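Local coordinates for FMN Adenylyltransferase (Candida glabrata, PDB 3FWK), which catalyses the adenylyl transfer from ATP to FMN that yields FAD, the last step of flavin cofactor biosynthesis, at residues A[15-20]-A[206-211]; A[29-34]-A[250-255]; A[118-123]-A[275-280]. All blocks are in the same frame, centred on the assembly; numbering follows the deposited sequence. Where two conformers were deposited one is given.

Contact 1 of 3, residues A[15-20]-A[206-211]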
loop_
_atom_site.group_PDB
_atom_site.type_symbol
_atom_site.label_atom_id
_atom_site.label_comp_id
_atom_site.label_asym_id
_atom_site.label_seq_id
_atom_site.Cartn_x
_atom_site.Cartn_y
_atom_site.Cartn_z
ATOM N N TYR A 15 -2.429 -8.205 -13.043
ATOM C CA TYR A 15 -3.642 -8.280 -13.866
ATOM C C TYR A 15 -4.441 -9.544 -13.586
ATOM O O TYR A 15 -5.673 -9.512 -13.450
ATOM C CB TYR A 15 -3.262 -8.162 -15.326
ATOM C CG TYR A 15 -4.476 -8.284 -16.220
ATOM C CD1 TYR A 15 -5.342 -7.207 -16.376
ATOM C CD2 TYR A 15 -4.766 -9.486 -16.878
ATOM C CE1 TYR A 15 -6.480 -7.312 -17.175
ATOM C CE2 TYR A 15 -5.907 -9.602 -17.688
ATOM C CZ TYR A 15 -6.731 -8.508 -17.800
ATOM O OH TYR A 15 -7.866 -8.610 -18.598
ATOM N N ASN A 16 -3.755 -10.675 -13.524
ATOM C CA ASN A 16 -4.435 -11.925 -13.291
ATOM C C ASN A 16 -5.062 -12.035 -11.913
ATOM O O ASN A 16 -6.199 -12.471 -11.788
ATOM C CB ASN A 16 -3.464 -13.075 -13.540
ATOM C CG ASN A 16 -3.124 -13.246 -15.021
ATOM O OD1 ASN A 16 -3.845 -12.859 -15.913
ATOM N ND2 ASN A 16 -1.960 -13.883 -15.261
ATOM N N LEU A 17 -4.369 -11.597 -10.861
ATOM C CA LEU A 17 -4.963 -11.701 -9.535
ATOM C C LEU A 17 -6.114 -10.699 -9.379
ATOM O O LEU A 17 -7.104 -10.987 -8.704
ATOM C CB LEU A 17 -3.923 -11.634 -8.397
ATOM C CG LEU A 17 -3.218 -10.306 -8.162
ATOM C CD1 LEU A 17 -4.076 -9.440 -7.197
ATOM C CD2 LEU A 17 -1.838 -10.541 -7.550
ATOM N N THR A 18 -5.999 -9.527 -10.011
ATOM C CA THR A 18 -7.069 -8.522 -9.939
ATOM C C THR A 18 -8.321 -9.032 -10.683
ATOM O O THR A 18 -9.447 -8.946 -10.178
ATOM C CB THR A 18 -6.582 -7.176 -10.473
ATOM O OG1 THR A 18 -5.445 -6.739 -9.672
ATOM C CG2 THR A 18 -7.668 -6.121 -10.383
ATOM N N SER A 19 -8.102 -9.582 -11.861
ATOM C CA SER A 19 -9.189 -10.184 -12.618
ATOM C C SER A 19 -9.850 -11.330 -11.852
ATOM O O SER A 19 -11.075 -11.478 -11.862
ATOM C CB SER A 19 -8.635 -10.688 -13.946
ATOM O OG SER A 19 -8.241 -9.646 -14.801
ATOM N N SER A 20 -9.035 -12.139 -11.190
ATOM C CA SER A 20 -9.540 -13.243 -10.391
ATOM C C SER A 20 -10.377 -12.705 -9.240
ATOM O O SER A 20 -11.486 -13.220 -8.946
ATOM C CB SER A 20 -8.386 -14.131 -9.911
ATOM O OG SER A 20 -8.863 -15.196 -9.118
ATOM N N TRP A 206 -7.852 -4.553 3.232
ATOM C CA TRP A 206 -7.492 -5.875 3.771
ATOM C C TRP A 206 -7.989 -7.002 2.861
ATOM O O TRP A 206 -7.260 -7.955 2.611
ATOM C CB TRP A 206 -8.005 -6.093 5.185
ATOM C CG TRP A 206 -7.536 -5.221 6.267
ATOM C CD1 TRP A 206 -8.307 -4.587 7.178
ATOM C CD2 TRP A 206 -6.181 -4.965 6.660
ATOM N NE1 TRP A 206 -7.540 -3.950 8.106
ATOM C CE2 TRP A 206 -6.227 -4.161 7.805
ATOM C CE3 TRP A 206 -4.930 -5.347 6.148
ATOM C CZ2 TRP A 206 -5.085 -3.729 8.475
ATOM C CZ3 TRP A 206 -3.791 -4.911 6.823
ATOM C CH2 TRP A 206 -3.881 -4.126 7.964
ATOM N N SER A 207 -9.218 -6.889 2.358
ATOM C CA SER A 207 -9.782 -7.967 1.549
ATOM C C SER A 207 -8.905 -8.233 0.319
ATOM O O SER A 207 -8.536 -9.382 0.042
ATOM C CB SER A 207 -11.183 -7.602 1.107
ATOM O OG SER A 207 -11.702 -8.617 0.263
ATOM N N PHE A 208 -8.576 -7.184 -0.411
ATOM C CA PHE A 208 -7.816 -7.337 -1.621
ATOM C C PHE A 208 -6.385 -7.799 -1.308
ATOM O O PHE A 208 -5.844 -8.691 -1.974
ATOM C CB PHE A 208 -7.828 -6.040 -2.398
ATOM C CG PHE A 208 -7.165 -6.168 -3.742
ATOM C CD1 PHE A 208 -7.805 -6.839 -4.787
ATOM C CD2 PHE A 208 -5.906 -5.636 -3.981
ATOM C CE1 PHE A 208 -7.219 -6.957 -6.023
ATOM C CE2 PHE A 208 -5.309 -5.736 -5.228
ATOM C CZ PHE A 208 -5.955 -6.415 -6.247
ATOM N N LEU A 209 -5.756 -7.182 -0.324
ATOM C CA LEU A 209 -4.391 -7.549 -0.019
ATOM C C LEU A 209 -4.269 -8.997 0.432
ATOM O O LEU A 209 -3.343 -9.684 0.024
ATOM C CB LEU A 209 -3.820 -6.616 1.039
ATOM C CG LEU A 209 -2.293 -6.445 1.108
ATOM C CD1 LEU A 209 -1.681 -6.150 -0.296
ATOM C CD2 LEU A 209 -1.980 -5.292 2.060
ATOM N N LEU A 210 -5.189 -9.442 1.268
ATOM C CA LEU A 210 -5.150 -10.824 1.726
ATOM C C LEU A 210 -5.399 -11.791 0.577
ATOM O O LEU A 210 -4.696 -12.817 0.458
ATOM C CB LEU A 210 -6.147 -11.027 2.872
ATOM C CG LEU A 210 -5.764 -10.348 4.185
ATOM C CD1 LEU A 210 -6.968 -10.303 5.099
ATOM C CD2 LEU A 210 -4.578 -11.070 4.872
ATOM N N TYR A 211 -6.377 -11.492 -0.271
ATOM C CA TYR A 211 -6.641 -12.363 -1.394
ATOM C C TYR A 211 -5.432 -12.457 -2.327
ATOM O O TYR A 211 -5.175 -13.500 -2.931
ATOM C CB TYR A 211 -7.847 -11.834 -2.177
ATOM C CG TYR A 211 -8.116 -12.693 -3.395
ATOM C CD1 TYR A 211 -8.768 -13.912 -3.265
ATOM C CD2 TYR A 211 -7.641 -12.322 -4.665
ATOM C CE1 TYR A 211 -8.993 -14.732 -4.378
ATOM C CE2 TYR A 211 -7.849 -13.132 -5.753
ATOM C CZ TYR A 211 -8.490 -14.320 -5.581
ATOM O OH TYR A 211 -8.650 -15.121 -6.713
#
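Thr18 OG1 hydrogen-bonds to the carbonyl of Cys14 in the preceding turn, and also lies at the ring edge of Phe208. Thr18 OG1 is near the ring plane, 3.5 Å from Phe208 CZ, and so faces the polarised C–H rim, not the pi cloud. The same ring carbon is touched by a methyl group, with Leu17 CD1 3.7 Å from Phe208 CZ and the two side chains crossing at about a right angle. Leu17 reaches it with CG lodged between its backbone N and carbonyl carbon (chi1 69°), a costly position in a helix.

Three residues on, Tyr211 repeats the edge-on approach. Its CE2 is 3.7 Å from the carbonyl oxygen of Leu17, again near the ring plane. Farther out, Tyr211 OH and Ser20 OG are modelled as hydrogen-bonded at 2.4 Å; this length is doubtful, since Ser20 was deposited in two conformers, and the proton cannot be assigned.

Both aromatic side chains leave helix 202-212 with CG anti to the backbone N, which carries both ring ends over to helix 7-23. The segment axes are 10.8 Å apart, wide enough for rings between the helices, and run at 125°. Tyr21 meets both rings edge-to-face, while Ile39 of helix 31-50 adds to the packing on Phe208. This is plain structural packing of two sequence-distant helices in the Rossmann-like alpha/beta protein. Ring rims meet oxygens as well as a leucine methyl, which probably makes burying those oxygens beside aromatic carbon less costly.

Contact 2 of 3, residues A[29-34]-A[250-255]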
loop_
_atom_site.group_PDB
_atom_site.type_symbol
_atom_site.label_atom_id
_atom_site.label_comp_id
_atom_site.label_asym_id
_atom_site.label_seq_id
_atom_site.Cartn_x
_atom_site.Cartn_y
_atom_site.Cartn_z
ATOM N N ASP A 29 -24.321 -7.029 -0.634
ATOM C CA ASP A 29 -24.045 -6.329 0.600
ATOM C C ASP A 29 -22.749 -6.777 1.269
ATOM O O ASP A 29 -22.518 -6.467 2.449
ATOM C CB ASP A 29 -25.208 -6.414 1.547
ATOM C CG ASP A 29 -25.518 -7.815 1.949
ATOM O OD1 ASP A 29 -24.873 -8.795 1.494
ATOM O OD2 ASP A 29 -26.480 -7.947 2.773
ATOM N N SER A 30 -21.860 -7.412 0.497
ATOM C CA SER A 30 -20.637 -7.936 1.080
ATOM C C SER A 30 -19.472 -6.973 0.947
ATOM O O SER A 30 -19.455 -6.096 0.068
ATOM C CB SER A 30 -20.269 -9.267 0.459
ATOM O OG SER A 30 -19.908 -9.132 -0.905
ATOM N N ILE A 31 -18.479 -7.175 1.793
ATOM C CA ILE A 31 -17.214 -6.449 1.648
ATOM C C ILE A 31 -16.543 -6.788 0.321
ATOM O O ILE A 31 -15.996 -5.892 -0.330
ATOM C CB ILE A 31 -16.261 -6.752 2.820
ATOM C CG1 ILE A 31 -16.794 -6.186 4.129
ATOM C CG2 ILE A 31 -14.852 -6.193 2.531
ATOM C CD1 ILE A 31 -16.127 -6.774 5.358
ATOM N N ILE A 32 -16.589 -8.052 -0.114
ATOM C CA ILE A 32 -15.966 -8.425 -1.383
ATOM C C ILE A 32 -16.618 -7.651 -2.532
ATOM O O ILE A 32 -15.930 -7.085 -3.374
ATOM C CB ILE A 32 -15.969 -9.930 -1.617
ATOM C CG1 ILE A 32 -14.986 -10.602 -0.672
ATOM C CG2 ILE A 32 -15.640 -10.248 -3.060
ATOM C CD1 ILE A 32 -15.160 -12.107 -0.574
ATOM N N ALA A 33 -17.962 -7.599 -2.583
ATOM C CA ALA A 33 -18.597 -6.855 -3.668
ATOM C C ALA A 33 -18.241 -5.364 -3.621
ATOM O O ALA A 33 -17.990 -4.765 -4.665
ATOM C CB ALA A 33 -20.125 -7.032 -3.612
ATOM N N GLN A 34 -18.187 -4.779 -2.425
ATOM C CA GLN A 34 -17.792 -3.394 -2.297
ATOM C C GLN A 34 -16.345 -3.166 -2.810
ATOM O O GLN A 34 -16.051 -2.156 -3.442
ATOM C CB GLN A 34 -17.915 -2.973 -0.846
ATOM C CG GLN A 34 -17.670 -1.488 -0.585
ATOM C CD GLN A 34 -17.587 -1.214 0.895
ATOM O OE1 GLN A 34 -16.717 -1.731 1.585
ATOM N NE2 GLN A 34 -18.523 -0.416 1.413
ATOM N N LEU A 250 -13.388 -12.541 12.325
ATOM C CA LEU A 250 -12.629 -12.281 11.118
ATOM C C LEU A 250 -13.574 -12.088 9.946
ATOM O O LEU A 250 -14.389 -12.962 9.656
ATOM C CB LEU A 250 -11.706 -13.462 10.863
ATOM C CG LEU A 250 -10.861 -13.421 9.575
ATOM C CD1 LEU A 250 -9.968 -12.178 9.462
ATOM C CD2 LEU A 250 -9.976 -14.660 9.484
ATOM N N ASN A 251 -13.437 -10.968 9.235
ATOM C CA ASN A 251 -14.240 -10.674 8.055
ATOM C C ASN A 251 -13.667 -11.194 6.747
ATOM O O ASN A 251 -14.339 -11.088 5.713
ATOM C CB ASN A 251 -14.511 -9.175 7.917
ATOM C CG ASN A 251 -15.536 -8.700 8.899
ATOM O OD1 ASN A 251 -16.726 -9.014 8.737
ATOM N ND2 ASN A 251 -15.123 -7.946 9.924
ATOM N N PHE A 252 -12.452 -11.770 6.771
ATOM C CA PHE A 252 -11.724 -12.088 5.555
ATOM C C PHE A 252 -11.365 -13.560 5.463
ATOM O O PHE A 252 -10.392 -13.929 4.810
ATOM C CB PHE A 252 -10.469 -11.206 5.455
ATOM C CG PHE A 252 -10.791 -9.747 5.619
ATOM C CD1 PHE A 252 -11.583 -9.107 4.663
ATOM C CD2 PHE A 252 -10.433 -9.041 6.783
ATOM C CE1 PHE A 252 -11.941 -7.761 4.823
ATOM C CE2 PHE A 252 -10.813 -7.699 6.938
ATOM C CZ PHE A 252 -11.553 -7.072 5.965
ATOM N N GLU A 253 -12.177 -14.405 6.080
ATOM C CA GLU A 253 -11.915 -15.828 6.045
ATOM C C GLU A 253 -11.864 -16.389 4.634
ATOM O O GLU A 253 -10.959 -17.169 4.298
ATOM C CB GLU A 253 -12.941 -16.593 6.904
ATOM C CG GLU A 253 -12.662 -16.507 8.398
ATOM C CD GLU A 253 -13.812 -16.966 9.303
ATOM O OE1 GLU A 253 -14.914 -17.288 8.796
ATOM O OE2 GLU A 253 -13.606 -16.964 10.538
ATOM N N TRP A 254 -12.819 -16.003 3.793
ATOM C CA TRP A 254 -12.859 -16.567 2.445
ATOM C C TRP A 254 -11.617 -16.180 1.667
ATOM O O TRP A 254 -10.998 -17.011 1.004
ATOM C CB TRP A 254 -14.139 -16.156 1.707
ATOM C CG TRP A 254 -14.298 -16.972 0.479
ATOM C CD1 TRP A 254 -14.996 -18.172 0.353
ATOM C CD2 TRP A 254 -13.728 -16.704 -0.798
ATOM N NE1 TRP A 254 -14.898 -18.624 -0.930
ATOM C CE2 TRP A 254 -14.115 -17.766 -1.661
ATOM C CE3 TRP A 254 -12.905 -15.670 -1.303
ATOM C CZ2 TRP A 254 -13.702 -17.829 -2.985
ATOM C CZ3 TRP A 254 -12.492 -15.727 -2.604
ATOM C CH2 TRP A 254 -12.890 -16.804 -3.447
ATOM N N GLU A 255 -11.257 -14.899 1.734
ATOM C CA GLU A 255 -10.119 -14.392 0.991
ATOM C C GLU A 255 -8.853 -15.105 1.397
ATOM O O GLU A 255 -8.021 -15.410 0.527
ATOM C CB GLU A 255 -9.944 -12.889 1.263
ATOM C CG GLU A 255 -11.046 -12.010 0.709
ATOM C CD GLU A 255 -12.190 -11.716 1.703
ATOM O OE1 GLU A 255 -12.586 -12.633 2.444
ATOM O OE2 GLU A 255 -12.654 -10.549 1.726
#
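The first turns of two helices, 31-50 and 253-257, come together here, with Ile31 and Ile32 of one facing Trp254 and Glu255 of the other and Asn251 and Phe252 just ahead of it. The nearest CA atoms across the contact belong to Ile31 and Asn251, 8.2 Å apart, and every contact across it is between side-chain atoms.

Ile32 meets Glu255 from the opposite direction. Its CG1 lies 3.3 Å from Glu255 OE2, and its CD1 touches the same carboxylate. Glu255 is brought to that place by a bend in its chain: chi2 is 93°, well away from a staggered value. OE2 has its polar partner in Ser207 OG of helix 202-212, whose side chain also touches Ile32. Being buried against isoleucine carbon, the carboxylate may have a somewhat raised pKa, with the serine bond offsetting part of the cost.

Both helix starts are marked by N-cap residues, Ser30 and Phe252. Ser30 OG accepts from Ala33 N at 3.0 Å, with an N–H...O angle of 165°, the standard serine capping bond; it fixes the turn from which the two isoleucines project. Phe252 instead offers its ring: the methyl Ile31 CG2 approaches the edge, 4.0 Å from Phe252 CE1. One ring face is occupied by Asn251 CB, 4.0 Å above the plane and over the centre, while Glu255 CD sits in plane at the edge.

Toward solvent the packing thins. Ile31 CD1 rests 3.9 Å from Asn251 CB, the two side chains crossing at about a right angle, and Ile32 CD1 approaches Trp254 CE3 obliquely at 4.3 Å. Beneath them, helix 202-212 supplies Ala203 to Ile31 and Leu210 to Phe252.

Contact 3 of 3, residues A[118-123]-A[275-280]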
loop_
_atom_site.group_PDB
_atom_site.type_symbol
_atom_site.label_atom_id
_atom_site.label_comp_id
_atom_site.label_asym_id
_atom_site.label_seq_id
_atom_site.Cartn_x
_atom_site.Cartn_y
_atom_site.Cartn_z
ATOM N N PHE A 118 10.107 2.453 10.677
ATOM C CA PHE A 118 10.340 1.099 11.150
ATOM C C PHE A 118 11.339 0.378 10.245
ATOM O O PHE A 118 11.221 0.391 9.005
ATOM C CB PHE A 118 9.040 0.264 11.119
ATOM C CG PHE A 118 8.144 0.487 12.302
ATOM C CD1 PHE A 118 8.307 -0.264 13.459
ATOM C CD2 PHE A 118 7.144 1.466 12.247
ATOM C CE1 PHE A 118 7.504 -0.064 14.559
ATOM C CE2 PHE A 118 6.310 1.662 13.372
ATOM C CZ PHE A 118 6.517 0.925 14.517
ATOM N N LYS A 119 12.277 -0.345 10.861
ATOM C CA LYS A 119 13.240 -1.146 10.094
ATOM C C LYS A 119 12.504 -2.166 9.196
ATOM O O LYS A 119 12.905 -2.409 8.064
ATOM C CB LYS A 119 14.168 -1.891 11.038
ATOM C CG LYS A 119 15.235 -2.682 10.332
ATOM C CD LYS A 119 16.169 -1.784 9.495
ATOM C CE LYS A 119 17.490 -2.455 9.160
ATOM N NZ LYS A 119 18.531 -1.371 8.850
ATOM N N THR A 120 11.442 -2.790 9.711
ATOM C CA THR A 120 10.752 -3.817 8.926
ATOM C C THR A 120 10.166 -3.173 7.663
ATOM O O THR A 120 10.109 -3.800 6.604
ATOM C CB THR A 120 9.630 -4.465 9.733
ATOM O OG1 THR A 120 10.178 -5.150 10.848
ATOM C CG2 THR A 120 8.894 -5.499 8.892
ATOM N N LEU A 121 9.662 -1.933 7.782
ATOM C CA LEU A 121 9.146 -1.234 6.630
ATOM C C LEU A 121 10.261 -0.904 5.617
ATOM O O LEU A 121 10.065 -1.087 4.415
ATOM C CB LEU A 121 8.392 0.016 7.073
ATOM C CG LEU A 121 7.554 0.703 6.029
ATOM C CD1 LEU A 121 6.556 -0.233 5.325
ATOM C CD2 LEU A 121 6.789 1.817 6.714
ATOM N N GLU A 122 11.428 -0.412 6.089
ATOM C CA GLU A 122 12.570 -0.226 5.180
ATOM C C GLU A 122 12.888 -1.513 4.445
ATOM O O GLU A 122 13.096 -1.526 3.216
ATOM C CB GLU A 122 13.811 0.254 5.956
ATOM C CG GLU A 122 13.665 1.592 6.672
ATOM C CD GLU A 122 13.736 2.794 5.794
ATOM O OE1 GLU A 122 13.886 2.694 4.560
ATOM O OE2 GLU A 122 13.694 3.906 6.387
ATOM N N ASN A 123 12.960 -2.630 5.197
ATOM C CA ASN A 123 13.265 -3.923 4.598
ATOM C C ASN A 123 12.216 -4.252 3.525
ATOM O O ASN A 123 12.550 -4.728 2.437
ATOM C CB ASN A 123 13.245 -5.027 5.634
ATOM C CG ASN A 123 14.401 -4.999 6.604
ATOM O OD1 ASN A 123 15.416 -4.326 6.377
ATOM N ND2 ASN A 123 14.267 -5.761 7.691
ATOM N N ASP A 275 14.563 -8.065 13.532
ATOM C CA ASP A 275 14.896 -8.463 14.899
ATOM C C ASP A 275 14.574 -7.384 15.927
ATOM O O ASP A 275 14.112 -7.668 17.015
ATOM C CB ASP A 275 16.391 -8.785 15.029
ATOM C CG ASP A 275 16.785 -10.060 14.331
ATOM O OD1 ASP A 275 18.014 -10.268 14.177
ATOM O OD2 ASP A 275 15.906 -10.866 13.938
ATOM N N GLU A 276 14.862 -6.133 15.585
ATOM C CA GLU A 276 14.674 -5.021 16.512
ATOM C C GLU A 276 13.189 -4.750 16.722
ATOM O O GLU A 276 12.766 -4.340 17.826
ATOM C CB GLU A 276 15.418 -3.758 16.039
ATOM C CG GLU A 276 14.912 -3.181 14.713
ATOM C CD GLU A 276 15.750 -2.028 14.158
ATOM O OE1 GLU A 276 15.332 -0.858 14.298
ATOM O OE2 GLU A 276 16.794 -2.326 13.509
ATOM N N ASP A 277 12.372 -5.006 15.688
ATOM C CA ASP A 277 10.929 -4.799 15.811
ATOM C C ASP A 277 10.279 -5.926 16.618
ATOM O O ASP A 277 9.389 -5.695 17.423
ATOM C CB ASP A 277 10.286 -4.642 14.432
ATOM C CG ASP A 277 10.664 -3.317 13.777
ATOM O OD1 ASP A 277 10.967 -2.360 14.517
ATOM O OD2 ASP A 277 10.663 -3.213 12.521
ATOM N N LEU A 278 10.773 -7.164 16.470
ATOM C CA LEU A 278 10.267 -8.242 17.303
ATOM C C LEU A 278 10.568 -7.985 18.779
ATOM O O LEU A 278 9.707 -8.217 19.625
ATOM C CB LEU A 278 10.842 -9.600 16.849
ATOM C CG LEU A 278 10.331 -10.787 17.671
ATOM C CD1 LEU A 278 8.784 -11.003 17.479
ATOM C CD2 LEU A 278 11.068 -12.058 17.323
ATOM N N VAL A 279 11.759 -7.471 19.096
ATOM C CA VAL A 279 12.092 -7.157 20.482
ATOM C C VAL A 279 11.101 -6.124 21.031
ATOM O O VAL A 279 10.583 -6.251 22.118
ATOM C CB VAL A 279 13.560 -6.658 20.576
ATOM C CG1 VAL A 279 13.828 -6.138 21.988
ATOM C CG2 VAL A 279 14.532 -7.800 20.270
ATOM N N LYS A 280 10.813 -5.088 20.258
ATOM C CA LYS A 280 9.875 -4.071 20.736
ATOM C C LYS A 280 8.480 -4.640 20.957
ATOM O O LYS A 280 7.791 -4.278 21.920
ATOM C CB LYS A 280 9.813 -2.934 19.736
ATOM C CG LYS A 280 11.062 -2.040 19.771
ATOM C CD LYS A 280 10.939 -0.815 18.850
ATOM C CE LYS A 280 11.049 -1.203 17.403
ATOM N NZ LYS A 280 10.784 -0.057 16.477
HETATM O O HOH W 1 12.403 -0.260 13.663
#
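Helices 119-131 and 275-282 run roughly antiparallel at their N-terminal ends, with segment axes 9.7 Å apart and an angle of 147° between their directions. Thr120 and Asp277 have the nearest CA atoms, at 7.0 Å, and they also make both direct hydrogen bonds across the contact. Asp277 OD2 accepts twice: from Thr120 OG1 at 2.6 Å, through the lone pair anti to the other oxygen, and from Thr120 N at 2.9 Å, which meets it nearly along its C–O axis.

Thr120 OG1 itself accepts from the backbone N of Ala274, just ahead of helix 275-282. Helix 119-131 is the connection of a beta-alpha-beta unit, between the neighbouring parallel strands 107-111 and 134-138 of the Rossmann-like sheet, and the aspartate serves an N–H of its first turn. That helix end probably stabilises the carboxylate's charge.

OD1 is occupied differently. A water accepts from Lys119 N and donates to both Asp277 OD1, at 2.7 Å, and Glu276 OE1, while Lys280 NZ forms a salt bridge to OD1 through a weak hydrogen bond. Phe118 brings its ring edge to the carboxylate, CD1 being 3.5 Å from Asp277 OD1, with the two planes 65° apart. Glu276, its CG between backbone N and carbonyl carbon (chi1 64°), lays its carboxylate against Lys119, with Lys119 CB 3.5 Å from Glu276 CD; the lysine amino group continues outward.

From the N terminus, the first partners of contacts 1, 2 and 3 come in that order, at 15-20, 29-34 and 118-123, and the second partners follow in the same order. The three loops closed, of 185, 215 and 151 intervening residues, therefore all cross and none nests. Contacts 1 and 2 are neighbours, their centres 12 Å apart: Trp206 and Leu210 of 206-211 pack on Phe252 of 250-255, so helices 7-23, 31-50, 202-212 and 253-257 form one continuous cluster. Contact 3 stands apart, about 10 Å from contact 1 and 19 Å from contact 2 between nearest atoms, and ties helix 119-131, which connects two strands of the central sheet, to helix 275-282.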